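Local atomic coordinates of beta-n-acetylhexosaminidase (Streptococcus pneumoniae, PDB entry 4AZI), a protein that removes terminal beta-linked N-acetylhexosamine residues from glycans by hydrolysis, as a family 20 glycoside hydrolase module of the pneumococcal exo-beta-D-N-acetylglucosaminidase StrH. Residues A[49-61]-A[67-79]. The protein carries 2 engineered substitutions. Numbering follows the deposited sequence. Where two conformers were deposited one is given.
Sequences DGLRFLLDDMTIT and YASDDVKKAIIEG
Met58 lies across the first turns of helix 69-83, over Val72, Lys73 and Ile76. Its chain bends at both chi2 and chi3, which brings the terminal methyl back onto the helix. There Met58 CE meets Ile76 CD1 at 3.4 Å, a tight fit, with the two side chains at about a right angle. The CG2 branch of Ile76 serves a different partner, Leu54 CD2, and Leu51 CD1 also reaches it in one of the two conformers of Leu51. The other methyl of Leu54, CD1, rests 3.9 Å from Ile77 CD1.

Polar contacts hold the loop at the start of the helix. Ser69 OG accepts a nearly straight bond from Met58 N (2.9 Å, 170°). With chi1 at -179°, Ser69 OG is set opposite its own backbone N and reaches the loop. Lys73 stretches out beyond CG, its CG against Met58 CG, and carries NZ to Asp56 O at 2.6 Å. The ammonium group stands above that carbonyl plane. A water accepts from Lys73 NZ and donates to Leu55 O, so the lysine grips two successive loop carbonyls, one directly and one through water.

Asp57 shapes the loop here. Its OD1 accepts from Thr59 N in an Asx turn, and also from Thr59 OG1 at 2.7 Å through the syn lone pair. Beyond this turn, Ile60 and Tyr67 form an antiparallel hydrogen-bonded pair. Tyr67 N gives to Ile60 O at 2.7 Å, and Ile60 N gives to Tyr67 O. Ile60 O also lies at the edge of the Tyr67 ring, in its plane.

The short hairpin of strands 60-62 and 65-67 leads through Ala68, at the N-cap position, into helix 69-83, on the outside of the TIM barrel. Helix 153-170 packs on Leu51, Met58 and Ile60, and its Phe158 meets the Tyr67 ring edge-to-face. Helix 122-130 touches Leu51 and Ala75.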
loop_
_atom_site.group_PDB
_atom_site.type_symbol
_atom_site.label_atom_id
_atom_site.label_comp_id
_atom_site.label_asym_id
_atom_site.label_seq_id
_atom_site.Cartn_x
_atom_site.Cartn_y
_atom_site.Cartn_z
ATOM N N ASP A 49 6.048 -3.610 -10.561
ATOM C CA ASP A 49 6.794 -3.558 -11.829
ATOM C C ASP A 49 8.293 -3.406 -11.551
ATOM O O ASP A 49 9.042 -4.371 -11.645
ATOM C CB ASP A 49 6.266 -2.458 -12.772
ATOM C CG ASP A 49 4.831 -2.713 -13.227
ATOM O OD1 ASP A 49 4.163 -3.606 -12.662
ATOM O OD2 ASP A 49 4.376 -2.030 -14.168
ATOM N N GLY A 50 8.727 -2.195 -11.209
ATOM C CA GLY A 50 10.081 -2.013 -10.699
ATOM C C GLY A 50 10.179 -2.506 -9.264
ATOM O O GLY A 50 9.161 -2.637 -8.564
ATOM N N LEU A 51 11.400 -2.783 -8.824
ATOM C CA LEU A 51 11.653 -3.155 -7.437
ATOM C C LEU A 51 12.674 -2.189 -6.853
ATOM O O LEU A 51 13.876 -2.326 -7.085
ATOM C CB LEU A 51 12.144 -4.601 -7.348
ATOM C CG LEU A 51 12.483 -5.107 -5.948
ATOM C CD1 LEU A 51 13.566 -4.233 -5.354
ATOM C CD2 LEU A 51 11.260 -5.135 -5.041
ATOM N N ARG A 52 12.173 -1.217 -6.093
ATOM C CA ARG A 52 12.952 -0.058 -5.666
ATOM C C ARG A 52 13.288 -0.062 -4.176
ATOM O O ARG A 52 13.221 0.974 -3.500
ATOM C CB ARG A 52 12.234 1.234 -6.085
ATOM C CG ARG A 52 11.871 1.258 -7.567
ATOM C CD ARG A 52 11.545 2.657 -8.070
ATOM N NE ARG A 52 11.288 2.640 -9.512
ATOM C CZ ARG A 52 12.232 2.736 -10.447
ATOM N NH1 ARG A 52 13.501 2.877 -10.102
ATOM N NH2 ARG A 52 11.901 2.699 -11.731
ATOM N N PHE A 53 13.651 -1.238 -3.676
ATOM C CA PHE A 53 14.117 -1.392 -2.301
ATOM C C PHE A 53 15.113 -2.534 -2.207
ATOM O O PHE A 53 14.802 -3.679 -2.545
ATOM C CB PHE A 53 12.940 -1.621 -1.345
ATOM C CG PHE A 53 13.337 -1.796 0.099
ATOM C CD1 PHE A 53 14.371 -1.048 0.661
ATOM C CD2 PHE A 53 12.648 -2.691 0.910
ATOM C CE1 PHE A 53 14.719 -1.204 1.999
ATOM C CE2 PHE A 53 12.987 -2.849 2.250
ATOM C CZ PHE A 53 14.025 -2.104 2.794
ATOM N N LEU A 54 16.312 -2.204 -1.739
ATOM C CA LEU A 54 17.338 -3.202 -1.455
ATOM C C LEU A 54 17.734 -3.167 0.011
ATOM O O LEU A 54 18.026 -2.100 0.565
ATOM C CB LEU A 54 18.580 -2.978 -2.317
ATOM C CG LEU A 54 18.415 -2.922 -3.835
ATOM C CD1 LEU A 54 19.677 -2.341 -4.462
ATOM C CD2 LEU A 54 18.108 -4.310 -4.379
ATOM N N LEU A 55 17.732 -4.346 0.626
ATOM C CA LEU A 55 18.256 -4.531 1.966
ATOM C C LEU A 55 19.780 -4.541 1.916
ATOM O O LEU A 55 20.368 -4.791 0.862
ATOM C CB LEU A 55 17.777 -5.869 2.544
ATOM C CG LEU A 55 16.298 -6.251 2.443
ATOM C CD1 LEU A 55 16.111 -7.740 2.699
ATOM C CD2 LEU A 55 15.456 -5.412 3.394
ATOM N N ASP A 56 20.412 -4.308 3.064
ATOM C CA ASP A 56 21.865 -4.381 3.172
ATOM C C ASP A 56 22.403 -5.758 2.796
ATOM O O ASP A 56 23.401 -5.845 2.083
ATOM C CB ASP A 56 22.330 -3.980 4.570
ATOM C CG ASP A 56 22.052 -2.521 4.875
ATOM O OD1 ASP A 56 22.067 -1.700 3.934
ATOM O OD2 ASP A 56 21.816 -2.196 6.055
ATOM N N ASP A 57 21.739 -6.814 3.276
ATOM C CA ASP A 57 22.046 -8.183 2.866
ATOM C C ASP A 57 20.929 -8.788 2.019
ATOM O O ASP A 57 19.817 -9.021 2.506
ATOM C CB ASP A 57 22.304 -9.109 4.069
ATOM C CG ASP A 57 22.556 -10.548 3.637
ATOM O OD1 ASP A 57 23.148 -10.745 2.560
ATOM O OD2 ASP A 57 22.163 -11.488 4.354
ATOM N N MET A 58 21.257 -9.081 0.766
ATOM C CA MET A 58 20.291 -9.604 -0.192
ATOM C C MET A 58 20.603 -11.046 -0.581
ATOM O O MET A 58 20.213 -11.500 -1.656
ATOM C CB MET A 58 20.237 -8.704 -1.438
ATOM C CG MET A 58 19.564 -7.363 -1.211
ATOM S SD MET A 58 17.818 -7.503 -0.768
ATOM C CE MET A 58 17.050 -7.871 -2.338
ATOM N N THR A 59 21.308 -11.758 0.298
ATOM C CA THR A 59 21.643 -13.162 0.075
ATOM C C THR A 59 20.363 -13.991 0.078
ATOM O O THR A 59 19.538 -13.862 0.980
ATOM C CB THR A 59 22.608 -13.699 1.163
ATOM O OG1 THR A 59 23.807 -12.918 1.175
ATOM C CG2 THR A 59 22.959 -15.159 0.918
ATOM N N ILE A 60 20.215 -14.844 -0.933
ATOM C CA ILE A 60 19.036 -15.693 -1.071
ATOM C C ILE A 60 19.441 -17.157 -1.143
ATOM O O ILE A 60 20.357 -17.520 -1.883
ATOM C CB ILE A 60 18.204 -15.315 -2.333
ATOM C CG1 ILE A 60 17.632 -13.891 -2.238
ATOM C CG2 ILE A 60 17.100 -16.332 -2.599
ATOM C CD1 ILE A 60 16.735 -13.628 -1.047
ATOM N N THR A 61 18.755 -17.992 -0.370
ATOM C CA THR A 61 18.909 -19.434 -0.477
ATOM C C THR A 61 17.609 -20.062 -0.965
ATOM O O THR A 61 16.571 -19.900 -0.345
ATOM C CB THR A 61 19.310 -20.052 0.870
ATOM O OG1 THR A 61 20.451 -19.360 1.363
ATOM C CG2 THR A 61 19.662 -21.528 0.713
ATOM N N TYR A 67 22.356 -17.566 -3.696
ATOM C CA TYR A 67 22.645 -16.463 -4.592
ATOM C C TYR A 67 23.211 -15.377 -3.696
ATOM O O TYR A 67 22.550 -14.929 -2.749
ATOM C CB TYR A 67 21.370 -15.989 -5.316
ATOM C CG TYR A 67 20.555 -17.112 -5.956
ATOM C CD1 TYR A 67 19.766 -17.953 -5.173
ATOM C CD2 TYR A 67 20.584 -17.337 -7.333
ATOM C CE1 TYR A 67 19.029 -18.984 -5.735
ATOM C CE2 TYR A 67 19.838 -18.367 -7.913
ATOM C CZ TYR A 67 19.068 -19.186 -7.102
ATOM O OH TYR A 67 18.317 -20.216 -7.633
ATOM N N ALA A 68 24.454 -14.997 -3.976
ATOM C CA ALA A 68 25.208 -14.049 -3.148
ATOM C C ALA A 68 24.587 -12.657 -3.163
ATOM O O ALA A 68 24.003 -12.245 -4.169
ATOM C CB ALA A 68 26.654 -13.992 -3.606
ATOM N N SER A 69 24.726 -11.936 -2.054
ATOM C CA SER A 69 24.127 -10.605 -1.904
ATOM C C SER A 69 24.440 -9.623 -3.036
ATOM O O SER A 69 23.529 -8.981 -3.540
ATOM C CB SER A 69 24.477 -9.979 -0.550
ATOM O OG SER A 69 23.877 -8.694 -0.412
ATOM N N ASP A 70 25.711 -9.507 -3.424
ATOM C CA ASP A 70 26.120 -8.570 -4.485
ATOM C C ASP A 70 25.477 -8.887 -5.830
ATOM O O ASP A 70 25.123 -7.983 -6.580
ATOM C CB ASP A 70 27.643 -8.555 -4.674
ATOM C CG ASP A 70 28.379 -7.877 -3.537
ATOM O OD1 ASP A 70 27.778 -7.068 -2.791
ATOM O OD2 ASP A 70 29.587 -8.168 -3.399
ATOM N N ASP A 71 25.359 -10.176 -6.138
ATOM C CA ASP A 71 24.791 -10.620 -7.407
ATOM C C ASP A 71 23.293 -10.367 -7.474
ATOM O O ASP A 71 22.757 -10.032 -8.536
ATOM C CB ASP A 71 25.073 -12.099 -7.627
ATOM C CG ASP A 71 26.549 -12.388 -7.794
ATOM O OD1 ASP A 71 27.323 -11.439 -8.052
ATOM O OD2 ASP A 71 26.928 -13.563 -7.670
ATOM N N VAL A 72 22.627 -10.527 -6.334
ATOM C CA VAL A 72 21.191 -10.267 -6.241
ATOM C C VAL A 72 20.930 -8.771 -6.414
ATOM O O VAL A 72 20.079 -8.368 -7.216
ATOM C CB VAL A 72 20.608 -10.805 -4.920
ATOM C CG1 VAL A 72 19.199 -10.283 -4.691
ATOM C CG2 VAL A 72 20.624 -12.331 -4.921
ATOM N N LYS A 73 21.686 -7.954 -5.684
ATOM C CA LYS A 73 21.594 -6.498 -5.812
ATOM C C LYS A 73 21.811 -6.023 -7.251
ATOM O O LYS A 73 21.055 -5.193 -7.749
ATOM C CB LYS A 73 22.582 -5.803 -4.882
ATOM C CG LYS A 73 22.256 -5.941 -3.406
ATOM C CD LYS A 73 23.331 -5.293 -2.547
ATOM C CE LYS A 73 22.844 -5.187 -1.119
ATOM N NZ LYS A 73 23.839 -4.589 -0.193
ATOM N N LYS A 74 22.845 -6.559 -7.904
ATOM C CA LYS A 74 23.154 -6.217 -9.293
ATOM C C LYS A 74 22.026 -6.633 -10.243
ATOM O O LYS A 74 21.620 -5.859 -11.111
ATOM C CB LYS A 74 24.490 -6.837 -9.712
ATOM C CG LYS A 74 24.977 -6.402 -11.083
ATOM C CD LYS A 74 26.476 -6.624 -11.251
ATOM C CE LYS A 74 26.892 -6.483 -12.709
ATOM N NZ LYS A 74 26.323 -7.563 -13.562
ATOM N N ALA A 75 21.519 -7.848 -10.057
ATOM C CA ALA A 75 20.431 -8.373 -10.871
ATOM C C ALA A 75 19.155 -7.527 -10.759
ATOM O O ALA A 75 18.547 -7.178 -11.775
ATOM C CB ALA A 75 20.152 -9.820 -10.494
ATOM N N ILE A 76 18.762 -7.210 -9.522
ATOM C CA ILE A 76 17.575 -6.401 -9.241
ATOM C C ILE A 76 17.704 -4.985 -9.814
ATOM O O ILE A 76 16.777 -4.482 -10.444
ATOM C CB ILE A 76 17.268 -6.349 -7.729
ATOM C CG1 ILE A 76 16.780 -7.721 -7.249
ATOM C CG2 ILE A 76 16.233 -5.267 -7.428
ATOM C CD1 ILE A 76 16.615 -7.821 -5.746
ATOM N N ILE A 77 18.854 -4.353 -9.597
ATOM C CA ILE A 77 19.105 -3.046 -10.196
ATOM C C ILE A 77 18.907 -3.123 -11.719
ATOM O O ILE A 77 18.191 -2.301 -12.296
ATOM C CB ILE A 77 20.478 -2.464 -9.789
ATOM C CG1 ILE A 77 20.454 -2.097 -8.300
ATOM C CG2 ILE A 77 20.803 -1.228 -10.619
ATOM C CD1 ILE A 77 21.813 -1.873 -7.662
ATOM N N GLU A 78 19.502 -4.134 -12.348
ATOM C CA GLU A 78 19.302 -4.376 -13.785
ATOM C C GLU A 78 17.845 -4.611 -14.190
ATOM O O GLU A 78 17.384 -4.056 -15.183
ATOM C CB GLU A 78 20.197 -5.513 -14.276
ATOM C CG GLU A 78 21.609 -5.045 -14.604
ATOM C CD GLU A 78 22.664 -6.115 -14.397
ATOM O OE1 GLU A 78 22.304 -7.299 -14.186
ATOM O OE2 GLU A 78 23.862 -5.763 -14.425
ATOM N N GLY A 79 17.125 -5.438 -13.436
ATOM C CA GLY A 79 15.689 -5.628 -13.681
ATOM C C GLY A 79 14.908 -4.317 -13.579
ATOM O O GLY A 79 14.038 -4.018 -14.408
HETATM O O HOH W 1 21.697 -2.654 0.301
#